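Local coordinates for chitin elicitor-binding protein (Oryza sativa subsp. japonica, PDB 5JCD), which perceives chitin oligosaccharide elicitors and relays the defence signal, this chain being the LysM-containing part of the longer membrane receptor, at residues T63-F68 against N143-A148; D94-N99 against Q126-P131; P133-K138 against L172-I177; Y149-G154 against S158-K163. All blocks are in the same frame, centred on the assembly; numbering follows the deposited sequence.

Contact 1: residues T63-F68 against N143-A148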
loop_
_atom_site.group_PDB
_atom_site.type_symbol
_atom_site.label_atom_id
_atom_site.label_comp_id
_atom_site.label_asym_id
_atom_site.label_seq_id
_atom_site.Cartn_x
_atom_site.Cartn_y
_atom_site.Cartn_z
ATOM N N THR A 63 12.705 -0.184 -3.332
ATOM C CA THR A 63 11.462 0.212 -2.669
ATOM C C THR A 63 11.337 1.718 -2.483
ATOM O O THR A 63 12.325 2.417 -2.355
ATOM C CB THR A 63 11.322 -0.452 -1.289
ATOM O OG1 THR A 63 12.395 -0.021 -0.449
ATOM C CG2 THR A 63 11.354 -1.981 -1.423
ATOM N N VAL A 64 10.099 2.197 -2.489
ATOM C CA VAL A 64 9.799 3.589 -2.256
ATOM C C VAL A 64 8.581 3.671 -1.383
ATOM O O VAL A 64 7.561 3.050 -1.662
ATOM C CB VAL A 64 9.448 4.345 -3.564
ATOM C CG1 VAL A 64 9.175 5.839 -3.275
ATOM C CG2 VAL A 64 10.545 4.195 -4.580
ATOM N N LYS A 65 8.673 4.486 -0.346
ATOM C CA LYS A 65 7.549 4.719 0.522
ATOM C C LYS A 65 6.579 5.666 -0.159
ATOM O O LYS A 65 6.929 6.787 -0.478
ATOM C CB LYS A 65 8.053 5.335 1.804
ATOM C CG LYS A 65 7.156 5.128 3.015
ATOM C CD LYS A 65 7.923 5.571 4.267
ATOM C CE LYS A 65 7.236 5.203 5.559
ATOM N NZ LYS A 65 5.920 5.850 5.710
ATOM N N ILE A 66 5.346 5.238 -0.340
ATOM C CA ILE A 66 4.370 6.090 -0.997
ATOM C C ILE A 66 3.210 6.386 -0.054
ATOM O O ILE A 66 2.477 5.488 0.308
ATOM C CB ILE A 66 3.886 5.478 -2.334
ATOM C CG1 ILE A 66 5.104 5.242 -3.245
ATOM C CG2 ILE A 66 2.829 6.376 -2.991
ATOM C CD1 ILE A 66 4.788 4.720 -4.594
ATOM N N PRO A 67 3.096 7.651 0.391
ATOM C CA PRO A 67 2.037 8.150 1.283
ATOM C C PRO A 67 0.751 8.439 0.543
ATOM O O PRO A 67 0.786 8.751 -0.647
ATOM C CB PRO A 67 2.618 9.458 1.858
ATOM C CG PRO A 67 3.799 9.796 1.042
ATOM C CD PRO A 67 4.046 8.708 0.013
ATOM N N PHE A 68 -0.377 8.284 1.219
ATOM C CA PHE A 68 -1.641 8.617 0.596
ATOM C C PHE A 68 -2.713 8.855 1.639
ATOM O O PHE A 68 -2.527 8.552 2.806
ATOM C CB PHE A 68 -2.080 7.511 -0.383
ATOM C CG PHE A 68 -2.205 6.148 0.243
ATOM C CD1 PHE A 68 -3.399 5.741 0.821
ATOM C CD2 PHE A 68 -1.122 5.271 0.250
ATOM C CE1 PHE A 68 -3.503 4.491 1.398
ATOM C CE2 PHE A 68 -1.223 4.035 0.824
ATOM C CZ PHE A 68 -2.406 3.632 1.399
ATOM N N ASN A 143 -1.367 7.073 18.409
ATOM C CA ASN A 143 -1.485 7.373 16.995
ATOM C C ASN A 143 -0.343 6.779 16.184
ATOM O O ASN A 143 0.826 6.866 16.562
ATOM C CB ASN A 143 -1.609 8.876 16.764
ATOM C CG ASN A 143 -3.014 9.376 17.041
ATOM O OD1 ASN A 143 -3.305 9.927 18.103
ATOM N ND2 ASN A 143 -3.911 9.153 16.079
ATOM N N VAL A 144 -0.707 6.140 15.077
ATOM C CA VAL A 144 0.280 5.490 14.221
ATOM C C VAL A 144 0.024 5.818 12.755
ATOM O O VAL A 144 -1.081 6.174 12.363
ATOM C CB VAL A 144 0.246 3.951 14.378
ATOM C CG1 VAL A 144 0.981 3.509 15.643
ATOM C CG2 VAL A 144 -1.188 3.450 14.359
ATOM N N MET A 145 1.061 5.672 11.948
ATOM C CA MET A 145 0.904 5.659 10.516
ATOM C C MET A 145 0.951 4.214 10.028
ATOM O O MET A 145 1.948 3.522 10.235
ATOM C CB MET A 145 2.025 6.456 9.841
ATOM C CG MET A 145 1.708 6.751 8.363
ATOM S SD MET A 145 3.148 6.984 7.340
ATOM C CE MET A 145 4.065 8.203 8.267
ATOM N N HIS A 146 -0.132 3.749 9.421
ATOM C CA HIS A 146 -0.147 2.387 8.884
ATOM C C HIS A 146 0.596 2.229 7.556
ATOM O O HIS A 146 0.323 2.915 6.579
ATOM C CB HIS A 146 -1.572 1.876 8.764
ATOM C CG HIS A 146 -2.232 1.665 10.090
ATOM N ND1 HIS A 146 -2.215 0.460 10.747
ATOM C CD2 HIS A 146 -2.929 2.519 10.876
ATOM C CE1 HIS A 146 -2.889 0.568 11.882
ATOM N NE2 HIS A 146 -3.327 1.807 11.983
ATOM N N LEU A 147 1.527 1.290 7.543
ATOM C CA LEU A 147 2.359 1.007 6.387
ATOM C C LEU A 147 2.093 -0.402 5.897
ATOM O O LEU A 147 2.176 -1.363 6.670
ATOM C CB LEU A 147 3.827 1.124 6.763
ATOM C CG LEU A 147 4.877 0.741 5.721
ATOM C CD1 LEU A 147 4.864 1.724 4.559
ATOM C CD2 LEU A 147 6.283 0.660 6.330
ATOM N N ALA A 148 1.742 -0.508 4.620
ATOM C CA ALA A 148 1.560 -1.793 3.961
ATOM C C ALA A 148 2.911 -2.289 3.536
ATOM O O ALA A 148 3.627 -1.589 2.808
ATOM C CB ALA A 148 0.646 -1.659 2.751
#
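The two strands come no nearer than 8.7 Å, between the CA atoms of Lys-65 and Leu-147, too far for direct backbone pairing. Strand 12-20 links them instead: it runs antiparallel to 63-72 and parallel to 145-150, through backbone hydrogen bonds of Ile-66 with Ile-17 and of His-146 with Ala-16. The gap is therefore spanned by long side chains. Lys-65 sets off with CG anti to its own N (chi1 -156°), runs extended to CE and bends at its last torsion, so that the ammonium end comes over to the second strand. Met-145 advances to meet it, bent only at the thioether torsion, and the two chains touch tip to tip, with Lys-65 NZ 3.4 Å from Met-145 SD and 3.9 Å from Met-145 CE. Behind the nitrogen, the methylene chain is backed by a purely apolar neighbour: Lys-65 CE lies 4.3 Å from Leu-147 CD1. Val-64 and Ile-66 serve a different surface, packing on Leu-42 of helix 39-45. Strands 12-20 and 63-72 with two helices between them are consistent with the beta-alpha-alpha-beta order of a LysM-like module, and the contact joins this unit to the first strand of the module at 147-191.

Contact 2: residues D94-N99 against Q126-P131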
loop_
_atom_site.group_PDB
_atom_site.type_symbol
_atom_site.label_atom_id
_atom_site.label_comp_id
_atom_site.label_asym_id
_atom_site.label_seq_id
_atom_site.Cartn_x
_atom_site.Cartn_y
_atom_site.Cartn_z
ATOM N N ASP A 94 -5.863 -9.350 -12.374
ATOM C CA ASP A 94 -4.886 -10.100 -11.593
ATOM C C ASP A 94 -3.458 -9.684 -11.920
ATOM O O ASP A 94 -2.608 -9.650 -11.041
ATOM C CB ASP A 94 -5.053 -11.591 -11.847
ATOM C CG ASP A 94 -4.247 -12.444 -10.893
ATOM O OD1 ASP A 94 -4.684 -12.583 -9.732
ATOM O OD2 ASP A 94 -3.199 -13.000 -11.310
ATOM N N ALA A 95 -3.182 -9.416 -13.191
ATOM C CA ALA A 95 -1.859 -8.943 -13.576
ATOM C C ALA A 95 -1.620 -7.501 -13.094
ATOM O O ALA A 95 -0.511 -7.135 -12.729
ATOM C CB ALA A 95 -1.674 -9.033 -15.077
ATOM N N ILE A 96 -2.662 -6.682 -13.099
ATOM C CA ILE A 96 -2.560 -5.324 -12.593
ATOM C C ILE A 96 -2.289 -5.343 -11.087
ATOM O O ILE A 96 -1.354 -4.718 -10.608
ATOM C CB ILE A 96 -3.855 -4.560 -12.840
ATOM C CG1 ILE A 96 -4.065 -4.354 -14.350
ATOM C CG2 ILE A 96 -3.825 -3.216 -12.073
ATOM C CD1 ILE A 96 -5.493 -4.018 -14.751
ATOM N N ALA A 97 -3.103 -6.104 -10.369
ATOM C CA ALA A 97 -2.958 -6.305 -8.955
ATOM C C ALA A 97 -1.545 -6.776 -8.583
ATOM O O ALA A 97 -0.890 -6.192 -7.707
ATOM C CB ALA A 97 -4.006 -7.314 -8.476
ATOM N N ARG A 98 -1.062 -7.807 -9.271
ATOM C CA ARG A 98 0.207 -8.438 -8.911
ATOM C C ARG A 98 1.458 -7.792 -9.493
ATOM O O ARG A 98 2.485 -7.722 -8.830
ATOM C CB ARG A 98 0.187 -9.913 -9.291
ATOM C CG ARG A 98 -0.883 -10.696 -8.591
ATOM C CD ARG A 98 -0.732 -12.180 -8.835
ATOM N NE ARG A 98 -1.011 -12.906 -7.605
ATOM C CZ ARG A 98 -2.229 -13.259 -7.233
ATOM N NH1 ARG A 98 -3.254 -12.954 -8.015
ATOM N NH2 ARG A 98 -2.426 -13.910 -6.092
ATOM N N ASN A 99 1.381 -7.379 -10.751
ATOM C CA ASN A 99 2.532 -6.868 -11.484
ATOM C C ASN A 99 2.665 -5.356 -11.448
ATOM O O ASN A 99 3.727 -4.820 -11.768
ATOM C CB ASN A 99 2.518 -7.368 -12.932
ATOM C CG ASN A 99 2.379 -8.878 -13.016
ATOM O OD1 ASN A 99 2.904 -9.597 -12.180
ATOM N ND2 ASN A 99 1.619 -9.357 -13.997
ATOM N N GLN A 126 -10.400 2.192 -19.740
ATOM C CA GLN A 126 -11.278 2.336 -18.590
ATOM C C GLN A 126 -10.450 2.719 -17.345
ATOM O O GLN A 126 -9.304 2.284 -17.198
ATOM C CB GLN A 126 -11.994 1.011 -18.343
ATOM C CG GLN A 126 -12.806 0.928 -17.062
ATOM C CD GLN A 126 -13.373 -0.457 -16.849
ATOM O OE1 GLN A 126 -13.069 -1.383 -17.599
ATOM N NE2 GLN A 126 -14.210 -0.605 -15.839
ATOM N N THR A 127 -11.013 3.554 -16.473
ATOM C CA THR A 127 -10.326 3.921 -15.241
ATOM C C THR A 127 -10.779 3.049 -14.074
ATOM O O THR A 127 -11.977 2.857 -13.844
ATOM C CB THR A 127 -10.568 5.380 -14.853
ATOM O OG1 THR A 127 -11.975 5.610 -14.802
ATOM C CG2 THR A 127 -9.916 6.344 -15.851
ATOM N N LEU A 128 -9.804 2.528 -13.338
ATOM C CA LEU A 128 -10.071 1.686 -12.178
ATOM C C LEU A 128 -9.546 2.369 -10.911
ATOM O O LEU A 128 -8.434 2.914 -10.899
ATOM C CB LEU A 128 -9.393 0.321 -12.336
ATOM C CG LEU A 128 -9.718 -0.601 -13.511
ATOM C CD1 LEU A 128 -8.733 -1.762 -13.558
ATOM C CD2 LEU A 128 -11.138 -1.122 -13.383
ATOM N N TRP A 129 -10.355 2.367 -9.856
ATOM C CA TRP A 129 -9.889 2.802 -8.541
ATOM C C TRP A 129 -9.170 1.639 -7.880
ATOM O O TRP A 129 -9.770 0.592 -7.659
ATOM C CB TRP A 129 -11.067 3.226 -7.659
ATOM C CG TRP A 129 -10.694 3.440 -6.206
ATOM C CD1 TRP A 129 -9.514 3.955 -5.725
ATOM C CD2 TRP A 129 -11.483 3.106 -5.049
ATOM N NE1 TRP A 129 -9.534 3.985 -4.353
ATOM C CE2 TRP A 129 -10.725 3.471 -3.905
ATOM C CE3 TRP A 129 -12.761 2.551 -4.867
ATOM C CZ2 TRP A 129 -11.198 3.295 -2.593
ATOM C CZ3 TRP A 129 -13.235 2.375 -3.557
ATOM C CH2 TRP A 129 -12.447 2.745 -2.435
ATOM N N ILE A 130 -7.903 1.829 -7.532
ATOM C CA ILE A 130 -7.152 0.797 -6.829
ATOM C C ILE A 130 -7.198 1.066 -5.310
ATOM O O ILE A 130 -6.607 2.026 -4.826
ATOM C CB ILE A 130 -5.684 0.773 -7.313
ATOM C CG1 ILE A 130 -5.612 0.681 -8.844
ATOM C CG2 ILE A 130 -4.902 -0.344 -6.644
ATOM C CD1 ILE A 130 -6.271 -0.566 -9.442
ATOM N N PRO A 131 -7.897 0.213 -4.550
ATOM C CA PRO A 131 -8.023 0.429 -3.105
ATOM C C PRO A 131 -6.829 -0.094 -2.297
ATOM O O PRO A 131 -6.949 -1.128 -1.651
ATOM C CB PRO A 131 -9.252 -0.403 -2.750
ATOM C CG PRO A 131 -9.173 -1.570 -3.715
ATOM C CD PRO A 131 -8.606 -0.997 -4.995
#
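Asn-99 N to Ala-95 O, at 2.7 Å, is the shortest sound polar bond here, and it belongs to the helix that presents Ile-96 to Leu-128 and Ile-130. A second backbone bond, from Arg-98 N to Asp-94 O at 3.0 Å, supports the same turn. Everything that crosses between the segments is apolar. Ile-96 divides its two branches between two partners. Its longer branch, CG1 anti to the carbonyl carbon (chi1 -67°), carries CD1 to within 4.1 Å of Leu-128 CD1, and the two side chains cross obliquely, methyl against methyl. The other branch turns to the second partner, Ile-96 CG2 lying 4.5 Å from Ile-130 CD1, a looser touch. This is the helix-on-sheet packing of a LysM domain, in which helix 93-100 lies against the two-stranded antiparallel sheet of 84-86 and 127-129. All three touching side chains are buried, and Tyr-85 and Phe-101 add aromatic bulk around Ile-96 and Ile-130. Leu-128 and Ile-130 aim inward at the helix, whereas Thr-127, a chitin-binding residue, is exposed and leans on strand 84-86. The backbone beside Leu-128 is tied to the binding site as well: Trp-129 N is hydrogen-bonded to OD1 of Asn-114, another chitin-binding residue. Farther along, the Trp-129 ring has Pro-131 CB over one face, 4.2 Å above its plane, and makes a cation-pi contact with Arg-81.

Contact 3: residues P133-K138 against L172-I177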
loop_
_atom_site.group_PDB
_atom_site.type_symbol
_atom_site.label_atom_id
_atom_site.label_comp_id
_atom_site.label_asym_id
_atom_site.label_seq_id
_atom_site.Cartn_x
_atom_site.Cartn_y
_atom_site.Cartn_z
ATOM N N PRO A 133 -4.476 -0.952 0.657
ATOM C CA PRO A 133 -4.896 -1.236 2.029
ATOM C C PRO A 133 -4.308 -0.259 3.061
ATOM O O PRO A 133 -3.131 0.117 3.016
ATOM C CB PRO A 133 -4.372 -2.654 2.255
ATOM C CG PRO A 133 -3.149 -2.721 1.405
ATOM C CD PRO A 133 -3.388 -1.839 0.213
ATOM N N CYS A 134 -5.149 0.138 4.002
ATOM C CA CYS A 134 -4.747 1.092 5.011
ATOM C C CYS A 134 -5.701 1.019 6.179
ATOM O O CYS A 134 -6.657 0.252 6.168
ATOM C CB CYS A 134 -4.726 2.526 4.441
ATOM S SG CYS A 134 -6.315 3.149 3.785
ATOM N N SER A 135 -5.416 1.826 7.193
ATOM C CA SER A 135 -6.282 1.943 8.349
ATOM C C SER A 135 -5.966 3.240 9.047
ATOM O O SER A 135 -4.884 3.819 8.855
ATOM C CB SER A 135 -6.062 0.785 9.319
ATOM O OG SER A 135 -6.913 0.900 10.451
ATOM N N CYS A 136 -6.893 3.683 9.882
ATOM C CA CYS A 136 -6.603 4.814 10.740
ATOM C C CYS A 136 -6.720 4.389 12.215
ATOM O O CYS A 136 -6.769 5.244 13.095
ATOM C CB CYS A 136 -7.535 5.984 10.426
ATOM S SG CYS A 136 -7.583 6.528 8.667
ATOM N N ASP A 137 -6.793 3.079 12.482
ATOM C CA ASP A 137 -6.897 2.575 13.860
ATOM C C ASP A 137 -5.665 3.020 14.603
ATOM O O ASP A 137 -4.584 3.076 14.025
ATOM C CB ASP A 137 -6.916 1.044 13.935
ATOM C CG ASP A 137 -8.224 0.428 13.463
ATOM O OD1 ASP A 137 -9.279 1.090 13.550
ATOM O OD2 ASP A 137 -8.182 -0.730 12.991
ATOM N N LYS A 138 -5.837 3.341 15.881
ATOM C CA LYS A 138 -4.717 3.551 16.786
ATOM C C LYS A 138 -4.112 2.198 17.195
ATOM O O LYS A 138 -4.727 1.138 17.019
ATOM C CB LYS A 138 -5.193 4.310 18.023
ATOM C CG LYS A 138 -5.493 5.792 17.743
ATOM C CD LYS A 138 -6.186 6.489 18.905
ATOM C CE LYS A 138 -6.619 7.914 18.506
ATOM N NZ LYS A 138 -5.811 9.016 19.116
ATOM N N LEU A 172 2.508 -9.073 15.333
ATOM C CA LEU A 172 1.799 -10.359 15.286
ATOM C C LEU A 172 0.311 -10.282 15.594
ATOM O O LEU A 172 -0.491 -10.915 14.911
ATOM C CB LEU A 172 2.462 -11.365 16.230
ATOM C CG LEU A 172 3.872 -11.733 15.761
ATOM C CD1 LEU A 172 4.673 -12.556 16.784
ATOM C CD2 LEU A 172 3.826 -12.386 14.389
ATOM N N THR A 173 -0.078 -9.491 16.589
ATOM C CA THR A 173 -1.506 -9.393 16.910
ATOM C C THR A 173 -2.240 -8.556 15.872
ATOM O O THR A 173 -3.366 -8.853 15.495
ATOM C CB THR A 173 -1.760 -8.803 18.314
ATOM O OG1 THR A 173 -1.311 -7.445 18.350
ATOM C CG2 THR A 173 -1.030 -9.615 19.375
ATOM N N ARG A 174 -1.613 -7.466 15.455
ATOM C CA ARG A 174 -2.196 -6.608 14.442
ATOM C C ARG A 174 -2.449 -7.413 13.168
ATOM O O ARG A 174 -3.443 -7.219 12.481
ATOM C CB ARG A 174 -1.271 -5.415 14.157
ATOM C CG ARG A 174 -1.816 -4.426 13.148
ATOM C CD ARG A 174 -3.039 -3.733 13.690
ATOM N NE ARG A 174 -3.837 -3.122 12.640
ATOM C CZ ARG A 174 -4.994 -2.508 12.846
ATOM N NH1 ARG A 174 -5.488 -2.413 14.073
ATOM N NH2 ARG A 174 -5.651 -1.979 11.821
ATOM N N ASN A 175 -1.553 -8.333 12.839
ATOM C CA ASN A 175 -1.765 -9.066 11.608
ATOM C C ASN A 175 -2.343 -10.464 11.755
ATOM O O ASN A 175 -2.370 -11.217 10.793
ATOM C CB ASN A 175 -0.480 -9.066 10.796
ATOM C CG ASN A 175 -0.149 -7.681 10.271
ATOM O OD1 ASN A 175 -0.717 -7.256 9.272
ATOM N ND2 ASN A 175 0.772 -6.974 10.940
ATOM N N LYS A 176 -2.818 -10.783 12.961
ATOM C CA LYS A 176 -3.382 -12.090 13.295
ATOM C C LYS A 176 -2.512 -13.244 12.800
ATOM O O LYS A 176 -2.964 -14.108 12.067
ATOM C CB LYS A 176 -4.815 -12.235 12.782
ATOM C CG LYS A 176 -5.689 -11.041 13.059
ATOM C CD LYS A 176 -7.016 -11.216 12.360
ATOM C CE LYS A 176 -7.945 -10.034 12.575
ATOM N NZ LYS A 176 -7.925 -9.130 11.371
ATOM N N ILE A 177 -1.255 -13.238 13.203
ATOM C CA ILE A 177 -0.318 -14.271 12.810
ATOM C C ILE A 177 -0.091 -15.195 13.992
ATOM O O ILE A 177 0.560 -14.817 14.970
ATOM C CB ILE A 177 1.026 -13.652 12.361
ATOM C CG1 ILE A 177 0.865 -12.940 11.017
ATOM C CG2 ILE A 177 2.118 -14.695 12.247
ATOM C CD1 ILE A 177 2.058 -12.038 10.688
#
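Arg-174 and Asp-137 form the tight part of this contact, a salt bridge in which one carboxylate oxygen takes both terminal nitrogens of the guanidinium. Arg-174 NH2 gives the better bond, 3.1 Å to Asp-137 OD2 with an N-H...O angle of 159°, while the bond from Arg-174 NH1 to the same OD2, at 3.4 Å, is weak and more bent. The oxygen lies in the guanidinium plane, at its edge, and is met on its anti side; the carboxylate and guanidinium planes stand 74° apart. A bend at chi2 (66°) in the otherwise extended arginine chain turns its end toward the loop. Ser-135 comes up obliquely, its OG 3.4 Å from Arg-174 NH2. That hydroxyl also makes an ST turn, accepting from Asp-137 N at 3.0 Å, and so helps to set the aspartate. The salt bridge thus ties segment 133-138, held by disulfides of Cys-134 with Cys-70 and Cys-136 with Cys-13, to the end of helix 168-174 inside the LysM domain at 147-191. Bonds of Ser-135 OG to Thr-4 O and Asp-137 OD1 to Ala-6 N, and the salt bridge of Arg-174 NE to Asp-190 OD2, fix all three polar groups from outside. The rest of the contact is loose. Even the closest CA atoms, those of Asp-137 and Arg-174, are 10.3 Å apart, and Lys-138, Thr-173 and Lys-176 are exposed to solvent. Beyond Arg-174 the helix ends in a Schellman motif, with Lys-176 at positive phi and Ile-177 N returning to Leu-172 O at 3.0 Å.

Contact 4: residues Y149-G154 against S158-K163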
loop_
_atom_site.group_PDB
_atom_site.type_symbol
_atom_site.label_atom_id
_atom_site.label_comp_id
_atom_site.label_asym_id
_atom_site.label_seq_id
_atom_site.Cartn_x
_atom_site.Cartn_y
_atom_site.Cartn_z
ATOM N N TYR A 149 3.259 -3.490 3.999
ATOM C CA TYR A 149 4.596 -4.046 3.815
ATOM C C TYR A 149 4.544 -5.452 3.211
ATOM O O TYR A 149 3.846 -6.333 3.740
ATOM C CB TYR A 149 5.299 -4.102 5.158
ATOM C CG TYR A 149 6.690 -4.624 5.084
ATOM C CD1 TYR A 149 7.742 -3.785 4.737
ATOM C CD2 TYR A 149 6.972 -5.954 5.390
ATOM C CE1 TYR A 149 9.043 -4.258 4.659
ATOM C CE2 TYR A 149 8.280 -6.439 5.330
ATOM C CZ TYR A 149 9.300 -5.581 4.951
ATOM O OH TYR A 149 10.580 -6.018 4.884
ATOM N N SER A 150 5.253 -5.652 2.095
ATOM C CA SER A 150 5.342 -6.962 1.473
ATOM C C SER A 150 6.575 -7.717 1.970
ATOM O O SER A 150 7.694 -7.307 1.702
ATOM C CB SER A 150 5.384 -6.830 -0.056
ATOM O OG SER A 150 5.494 -8.105 -0.676
ATOM N N VAL A 151 6.357 -8.833 2.660
ATOM C CA VAL A 151 7.443 -9.597 3.254
ATOM C C VAL A 151 8.442 -10.101 2.198
ATOM O O VAL A 151 8.075 -10.705 1.170
ATOM C CB VAL A 151 6.905 -10.824 4.036
ATOM C CG1 VAL A 151 8.045 -11.712 4.448
ATOM C CG2 VAL A 151 6.069 -10.395 5.256
ATOM N N GLY A 152 9.708 -9.825 2.457
ATOM C CA GLY A 152 10.794 -10.272 1.616
ATOM C C GLY A 152 11.205 -11.701 1.912
ATOM O O GLY A 152 10.892 -12.234 2.972
ATOM N N LYS A 153 11.885 -12.331 0.963
ATOM C CA LYS A 153 12.351 -13.699 1.142
ATOM C C LYS A 153 13.409 -13.803 2.234
ATOM O O LYS A 153 14.389 -13.062 2.239
ATOM C CB LYS A 153 12.895 -14.242 -0.184
ATOM C CG LYS A 153 14.090 -15.178 -0.072
ATOM C CD LYS A 153 14.172 -16.103 -1.286
ATOM C CE LYS A 153 13.067 -17.175 -1.246
ATOM N NZ LYS A 153 13.520 -18.479 -0.639
ATOM N N GLY A 154 13.204 -14.755 3.140
ATOM C CA GLY A 154 14.127 -14.997 4.227
ATOM C C GLY A 154 13.858 -14.092 5.414
ATOM O O GLY A 154 14.513 -14.215 6.422
ATOM N N SER A 158 10.418 -10.799 13.639
ATOM C CA SER A 158 11.263 -10.142 14.614
ATOM C C SER A 158 12.022 -9.000 13.975
ATOM O O SER A 158 11.951 -7.861 14.433
ATOM C CB SER A 158 12.241 -11.129 15.252
ATOM O OG SER A 158 12.977 -10.496 16.288
ATOM N N ALA A 159 12.748 -9.303 12.908
ATOM C CA ALA A 159 13.553 -8.278 12.254
ATOM C C ALA A 159 12.684 -7.214 11.588
ATOM O O ALA A 159 13.061 -6.049 11.535
ATOM C CB ALA A 159 14.486 -8.890 11.264
ATOM N N ILE A 160 11.522 -7.616 11.077
ATOM C CA ILE A 160 10.627 -6.659 10.450
ATOM C C ILE A 160 10.091 -5.683 11.499
ATOM O O ILE A 160 10.114 -4.483 11.300
ATOM C CB ILE A 160 9.467 -7.373 9.717
ATOM C CG1 ILE A 160 9.978 -8.099 8.457
ATOM C CG2 ILE A 160 8.378 -6.386 9.344
ATOM C CD1 ILE A 160 8.966 -9.084 7.880
ATOM N N ALA A 161 9.608 -6.211 12.615
ATOM C CA ALA A 161 9.111 -5.375 13.693
ATOM C C ALA A 161 10.184 -4.412 14.169
ATOM O O ALA A 161 9.925 -3.221 14.309
ATOM C CB ALA A 161 8.622 -6.230 14.848
ATOM N N ALA A 162 11.394 -4.925 14.376
ATOM C CA ALA A 162 12.473 -4.099 14.915
ATOM C C ALA A 162 12.834 -2.997 13.954
ATOM O O ALA A 162 13.000 -1.854 14.365
ATOM C CB ALA A 162 13.709 -4.937 15.249
ATOM N N LYS A 163 12.953 -3.332 12.676
ATOM C CA LYS A 163 13.269 -2.313 11.682
ATOM C C LYS A 163 12.239 -1.153 11.712
ATOM O O LYS A 163 12.570 -0.019 11.393
ATOM C CB LYS A 163 13.403 -2.894 10.256
ATOM C CG LYS A 163 13.468 -1.747 9.250
ATOM C CD LYS A 163 14.058 -2.006 7.891
ATOM C CE LYS A 163 14.373 -0.624 7.277
ATOM N NZ LYS A 163 15.092 -0.645 5.977
#
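Ile-160 gives up the most surface to this contact, followed by Tyr-149 and then Val-151, and the isoleucine touches both of the others. From helix 157-163 it projects toward the chain leaving strand 145-150, with CG1 anti to its carbonyl carbon (chi1 -70°) and CD1 at the front. The terminal methyl meets the tyrosine ring obliquely, with Ile-160 CD1 3.7 Å from Tyr-149 CE2. The same ring carbon is also met by the remaining branch, as Ile-160 CG2 lies 4.0 Å from Tyr-149 CE2, so one corner of the ring rests against both arms. Val-151 supplies the second wall: its CG2 sits 4.1 Å from Ile-160 CD1, and the two side chains cross at about a right angle. The tyrosine's position is further fixed at its polar end, since Tyr-149 OH is hydrogen-bonded to Glu-155 OE1, which also takes the N-H of Gly-152. Chitin-binding Gly-154 and Ser-158 stand at the ends of the short connection, and a bound N-acetylglucosamine touches Ala-159 on the same helix. Leu-171 of helix 168-174 and Leu-183 also pack on Ile-160, while strand 188-193 lines the strand side, with Val-191 on Tyr-149 and Leu-189 on Val-151.

Along the chain, contact 2 falls between the two segments of contact 1, contact 4 lies within the span bridged by contact 3, and the segments of contacts 1 and 3 alternate. Contacts 1, 3 and 4 reach the mixed seven-stranded sheet; contacts 1 and 4 share strand 145-150. Contacts 1 and 3, centres 13 Å apart, touch: His-146 NE2 is probably hydrogen-bonded to Asp-137 O, while Asp-190 OD1 is hydrogen-bonded to His-146 ND1 and its OD2 forms a salt bridge with Arg-174 NE. Contacts 2 and 4, centres 25 Å apart, lie in different LysM domains; in each an isoleucine of the first helix packs on a strand, the later in contact 2, the earlier in contact 4. Contacts 1 and 3 tie the domain at 147-191 to preceding parts of the chain.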